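Local coordinates for protein methylxanthine N3-demethylase NdmB (Pseudomonas putida, PDB 6ICL) that removes the N3-methyl group of theobromine and related methylxanthines as the Rieske-type oxygenase of a caffeine-degrading system, releasing formaldehyde, at residues S196-A199 / F200-G204; F306-R309 / V310-D314. All coordinates share one frame; numbering follows the deposited sequence.

Interaction 1: S196-A199 / F200-G204. With FE (Fe (III) ion), chain C.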
loop_
_atom_site.group_PDB
_atom_site.type_symbol
_atom_site.label_atom_id
_atom_site.label_comp_id
_atom_site.label_asym_id
_atom_site.label_seq_id
_atom_site.Cartn_x
_atom_site.Cartn_y
_atom_site.Cartn_z
ATOM N N SER A 196 -1.245 13.571 -37.705
ATOM C CA SER A 196 0.142 13.215 -37.976
ATOM C C SER A 196 0.793 12.415 -36.852
ATOM O O SER A 196 1.873 11.861 -37.072
ATOM C CB SER A 196 0.957 14.471 -38.256
ATOM O OG SER A 196 1.000 15.300 -37.124
ATOM N N HIS A 197 0.174 12.308 -35.668
ATOM C CA HIS A 197 0.784 11.490 -34.624
ATOM C C HIS A 197 0.376 10.017 -34.671
ATOM O O HIS A 197 0.946 9.222 -33.912
ATOM C CB HIS A 197 0.469 12.061 -33.226
ATOM C CG HIS A 197 -0.932 11.806 -32.758
ATOM N ND1 HIS A 197 -1.980 12.654 -33.048
ATOM C CD2 HIS A 197 -1.452 10.811 -31.999
ATOM C CE1 HIS A 197 -3.088 12.183 -32.501
ATOM N NE2 HIS A 197 -2.794 11.064 -31.860
ATOM N N PHE A 198 -0.586 9.625 -35.532
ATOM C CA PHE A 198 -1.080 8.241 -35.521
ATOM C C PHE A 198 0.039 7.230 -35.749
ATOM O O PHE A 198 0.071 6.176 -35.096
ATOM C CB PHE A 198 -2.162 8.025 -36.584
ATOM C CG PHE A 198 -3.506 8.557 -36.207
ATOM C CD1 PHE A 198 -3.633 9.585 -35.279
ATOM C CD2 PHE A 198 -4.653 8.030 -36.778
ATOM C CE1 PHE A 198 -4.883 10.083 -34.927
ATOM C CE2 PHE A 198 -5.891 8.526 -36.442
ATOM C CZ PHE A 198 -6.006 9.563 -35.513
ATOM N N ALA A 199 0.953 7.511 -36.689
ATOM C CA ALA A 199 1.966 6.506 -37.025
ATOM C C ALA A 199 2.868 6.204 -35.837
ATOM O O ALA A 199 3.410 5.092 -35.723
ATOM C CB ALA A 199 2.799 6.975 -38.225
ATOM N N PHE A 200 3.010 7.159 -34.920
ATOM C CA PHE A 200 3.944 7.001 -33.812
ATOM C C PHE A 200 3.252 6.687 -32.496
ATOM O O PHE A 200 3.778 5.900 -31.700
ATOM C CB PHE A 200 4.815 8.269 -33.715
ATOM C CG PHE A 200 5.346 8.691 -35.078
ATOM C CD1 PHE A 200 6.450 8.046 -35.636
ATOM C CD2 PHE A 200 4.670 9.644 -35.844
ATOM C CE1 PHE A 200 6.896 8.380 -36.929
ATOM C CE2 PHE A 200 5.115 9.986 -37.132
ATOM C CZ PHE A 200 6.220 9.365 -37.663
ATOM N N VAL A 201 2.082 7.274 -32.251
ATOM C CA VAL A 201 1.364 7.022 -31.001
ATOM C C VAL A 201 0.420 5.828 -31.129
ATOM O O VAL A 201 0.264 5.050 -30.180
ATOM C CB VAL A 201 0.605 8.294 -30.569
ATOM C CG1 VAL A 201 -0.210 8.047 -29.272
ATOM C CG2 VAL A 201 1.575 9.464 -30.392
ATOM N N HIS A 202 -0.203 5.653 -32.309
ATOM C CA HIS A 202 -1.258 4.657 -32.506
ATOM C C HIS A 202 -0.934 3.617 -33.581
ATOM O O HIS A 202 -1.846 3.211 -34.307
ATOM C CB HIS A 202 -2.579 5.348 -32.899
ATOM C CG HIS A 202 -3.032 6.427 -31.956
ATOM N ND1 HIS A 202 -3.293 6.192 -30.617
ATOM C CD2 HIS A 202 -3.285 7.747 -32.157
ATOM C CE1 HIS A 202 -3.685 7.320 -30.040
ATOM N NE2 HIS A 202 -3.678 8.286 -30.948
ATOM N N PRO A 203 0.309 3.136 -33.728
ATOM C CA PRO A 203 0.616 2.345 -34.939
ATOM C C PRO A 203 -0.216 1.076 -35.084
ATOM O O PRO A 203 -0.702 0.788 -36.185
ATOM C CB PRO A 203 2.113 2.035 -34.793
ATOM C CG PRO A 203 2.390 2.135 -33.334
ATOM C CD PRO A 203 1.474 3.225 -32.829
ATOM N N GLY A 204 -0.416 0.317 -34.018
ATOM C CA GLY A 204 -1.231 -0.874 -34.147
ATOM C C GLY A 204 -2.710 -0.695 -33.862
ATOM O O GLY A 204 -3.432 -1.691 -33.744
HETATM FE FE FE C . -4.171 10.083 -30.602
HETATM O O HOH W 1 -6.098 10.661 -31.118
#

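Interaction 2: F306-R309 / V310-D314. With FE (Fe (III) ion), chain C.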
loop_
_atom_site.group_PDB
_atom_site.type_symbol
_atom_site.label_atom_id
_atom_site.label_comp_id
_atom_site.label_asym_id
_atom_site.label_seq_id
_atom_site.Cartn_x
_atom_site.Cartn_y
_atom_site.Cartn_z
ATOM N N PHE A 306 -12.556 0.579 -26.920
ATOM C CA PHE A 306 -11.637 0.920 -27.998
ATOM C C PHE A 306 -11.139 2.344 -27.836
ATOM O O PHE A 306 -9.942 2.597 -27.966
ATOM C CB PHE A 306 -12.288 0.734 -29.365
ATOM C CG PHE A 306 -11.388 1.138 -30.495
ATOM C CD1 PHE A 306 -10.338 0.333 -30.867
ATOM C CD2 PHE A 306 -11.553 2.357 -31.134
ATOM C CE1 PHE A 306 -9.489 0.714 -31.882
ATOM C CE2 PHE A 306 -10.715 2.742 -32.147
ATOM C CZ PHE A 306 -9.686 1.923 -32.523
ATOM N N GLN A 307 -12.035 3.283 -27.495
ATOM C CA GLN A 307 -11.599 4.658 -27.285
ATOM C C GLN A 307 -10.663 4.763 -26.088
ATOM O O GLN A 307 -9.706 5.548 -26.114
ATOM C CB GLN A 307 -12.808 5.590 -27.119
ATOM C CG GLN A 307 -13.676 5.691 -28.351
ATOM C CD GLN A 307 -12.919 6.280 -29.534
ATOM O OE1 GLN A 307 -12.007 7.100 -29.369
ATOM N NE2 GLN A 307 -13.280 5.844 -30.732
ATOM N N LYS A 308 -10.903 3.982 -25.033
ATOM C CA LYS A 308 -9.959 3.991 -23.919
ATOM C C LYS A 308 -8.583 3.494 -24.356
ATOM O O LYS A 308 -7.555 4.025 -23.928
ATOM C CB LYS A 308 -10.478 3.147 -22.755
ATOM C CG LYS A 308 -9.473 3.058 -21.620
ATOM C CD LYS A 308 -9.972 2.249 -20.424
ATOM C CE LYS A 308 -8.818 1.970 -19.456
ATOM N NZ LYS A 308 -8.196 3.238 -19.002
ATOM N N ARG A 309 -8.543 2.457 -25.190
ATOM C CA ARG A 309 -7.258 1.978 -25.688
ATOM C C ARG A 309 -6.493 3.085 -26.418
ATOM O O ARG A 309 -5.291 3.273 -26.207
ATOM C CB ARG A 309 -7.490 0.779 -26.601
ATOM C CG ARG A 309 -6.229 0.241 -27.241
ATOM C CD ARG A 309 -6.577 -0.914 -28.160
ATOM N NE ARG A 309 -5.394 -1.438 -28.843
ATOM C CZ ARG A 309 -5.441 -2.303 -29.851
ATOM N NH1 ARG A 309 -6.615 -2.744 -30.294
ATOM N NH2 ARG A 309 -4.317 -2.716 -30.425
ATOM N N VAL A 310 -7.184 3.844 -27.256
ATOM C CA VAL A 310 -6.564 4.975 -27.937
ATOM C C VAL A 310 -6.114 6.026 -26.927
ATOM O O VAL A 310 -4.973 6.509 -26.972
ATOM C CB VAL A 310 -7.548 5.545 -28.967
ATOM C CG1 VAL A 310 -7.120 6.943 -29.440
ATOM C CG2 VAL A 310 -7.683 4.551 -30.136
ATOM N N LEU A 311 -7.007 6.396 -26.002
ATOM C CA LEU A 311 -6.670 7.382 -24.974
ATOM C C LEU A 311 -5.429 6.973 -24.202
ATOM O O LEU A 311 -4.559 7.805 -23.909
ATOM C CB LEU A 311 -7.847 7.557 -24.012
ATOM C CG LEU A 311 -9.121 8.209 -24.557
ATOM C CD1 LEU A 311 -10.241 8.096 -23.508
ATOM C CD2 LEU A 311 -8.849 9.679 -24.909
ATOM N N ASP A 312 -5.311 5.686 -23.885
ATOM C CA ASP A 312 -4.155 5.254 -23.108
ATOM C C ASP A 312 -2.866 5.304 -23.915
ATOM O O ASP A 312 -1.794 5.406 -23.316
ATOM C CB ASP A 312 -4.359 3.837 -22.555
ATOM C CG ASP A 312 -5.338 3.802 -21.393
ATOM O OD1 ASP A 312 -5.548 4.851 -20.725
ATOM O OD2 ASP A 312 -5.904 2.709 -21.161
ATOM N N GLU A 313 -2.945 5.261 -25.251
ATOM C CA GLU A 313 -1.741 5.479 -26.061
ATOM C C GLU A 313 -1.331 6.955 -26.069
ATOM O O GLU A 313 -0.150 7.275 -25.914
ATOM C CB GLU A 313 -1.968 4.955 -27.483
ATOM C CG GLU A 313 -2.102 3.449 -27.516
ATOM C CD GLU A 313 -2.612 2.932 -28.839
ATOM O OE1 GLU A 313 -3.184 3.715 -29.631
ATOM O OE2 GLU A 313 -2.450 1.726 -29.076
ATOM N N ASP A 314 -2.295 7.865 -26.206
ATOM C CA ASP A 314 -1.986 9.295 -26.204
ATOM C C ASP A 314 -1.514 9.781 -24.839
ATOM O O ASP A 314 -0.628 10.641 -24.755
ATOM C CB ASP A 314 -3.217 10.097 -26.613
ATOM C CG ASP A 314 -3.484 10.075 -28.119
ATOM O OD1 ASP A 314 -2.549 10.259 -28.926
ATOM O OD2 ASP A 314 -4.647 9.901 -28.489
HETATM FE FE FE C . -4.171 10.083 -30.602
HETATM O O HOH W 2 -2.389 -0.544 -27.411
HETATM O O HOH W 1 -6.098 10.661 -31.118
#

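Interaction 1: S196-A199 / F200-G204
His197 and His202 close on one iron(III) ion, the two-histidine part of the facial triad, two histidines and one carboxylate, of a Rieske oxygenase; Asp314 supplies the carboxylate. Metal bonds come first: NE2 of His197 lies 2.1 Å from the iron, NE2 of His202 slightly nearer, and water 1 takes a further position. The imidazoles meet rim to rim, their planes at 62°. His197 reaches the metal with CG set between its backbone N and carbonyl carbon (chi1 75°). Its ND1 is hydrogen-bonded to Asp194, and ND1 of His202 to Glu313.

Backbone bonds of the short helix 198-201 and its ends span the stretch between the two ligands. The carbonyl O of His197 accepts twice: Val201 N comes in almost head-on at 2.8 Å, whereas Phe200 N sits above the carbonyl plane. His202 N bonds Phe198 O just as the chain leaves the helix.

Among the aromatic and apolar contacts, His202 turns its edge to the face of Phe198 in a T-shaped pair, planes at 88°, with CD2 of His202 3.6 Å from CD1 of Phe198. Val201 CB touches the edge of the His197 ring, while Ala199 CB makes a CH-pi contact over the Phe200 face, 4.1 Å from the ring centroid.

Interaction 2: F306-R309 / V310-D314
The carbonyl O of Gln307 takes the N-H of Leu311 in a nearly straight bond of 2.8 Å, one rung of helix 300-319, whose Asp314 provides the carboxylate of the mononuclear iron site in this Rieske oxygenase. The same i to i+4 pattern runs along the segment: Phe306 O accepts from Val310 N, Lys308 O from Asp312 N and Arg309 O from Glu313 N.

Leu311 lays its CG against Gln307 O at 3.1 Å, with CG anti to its own carbonyl carbon (chi1 -68°), and beyond the helix it packs on Tyr179 and Trp181 of strand 171-181. Cutting Leu311 back to an alanine would remove CG and both methyls and would probably open a gap against that strand, leaving the two aromatic side chains with less to pack on. One turn after Phe306, CG2 of Val310 lies over one face of its ring, 4.1 Å from Phe306 CE2.

One salt bridge lies on the exposed side. Lys308 runs out extended and bends at its last torsion (chi4 57°), bringing NZ to the syn lone pair of Asp312 OD2 at 3.2 Å. Arg309 and Glu313 stay beyond salt-bridge distance, with a water between: water 2 lies at the edge of the guanidinium, weakly bonded to NE, and donates to Glu313 OE2 at 2.8 Å. OE2 of that carboxylate also bonds Thr205, while its other oxygen, OE1, serves His202, a second-shell hold on a metal ligand.

At the far end Asp314 chelates the iron with both oxygens, while OD1 is hydrogen-bonded to Asn191; the shorter of the two metal bonds measures 2.2 Å, from Asp314 OD2.

Overall arrangement
Interactions 1 and 2 meet at a single iron ion, both inside the C-terminal catalytic part of the chain, their centres about 12 Å apart. Interaction 1 is the more buried: a short helix and its exit, rich in aromatic rings, with His108 and Pro106 of a second subunit packed against it. Interaction 2 is chiefly a surface contact on the longer helix 300-319, held by regular backbone bonding, one lysine-aspartate salt bridge and a water between Arg309 and Glu313, and it turns inward where Asp314 meets the metal. Besides the shared iron and water 1, the second-shell bond of Glu313 joins the two, and Val201 packs against Asp314.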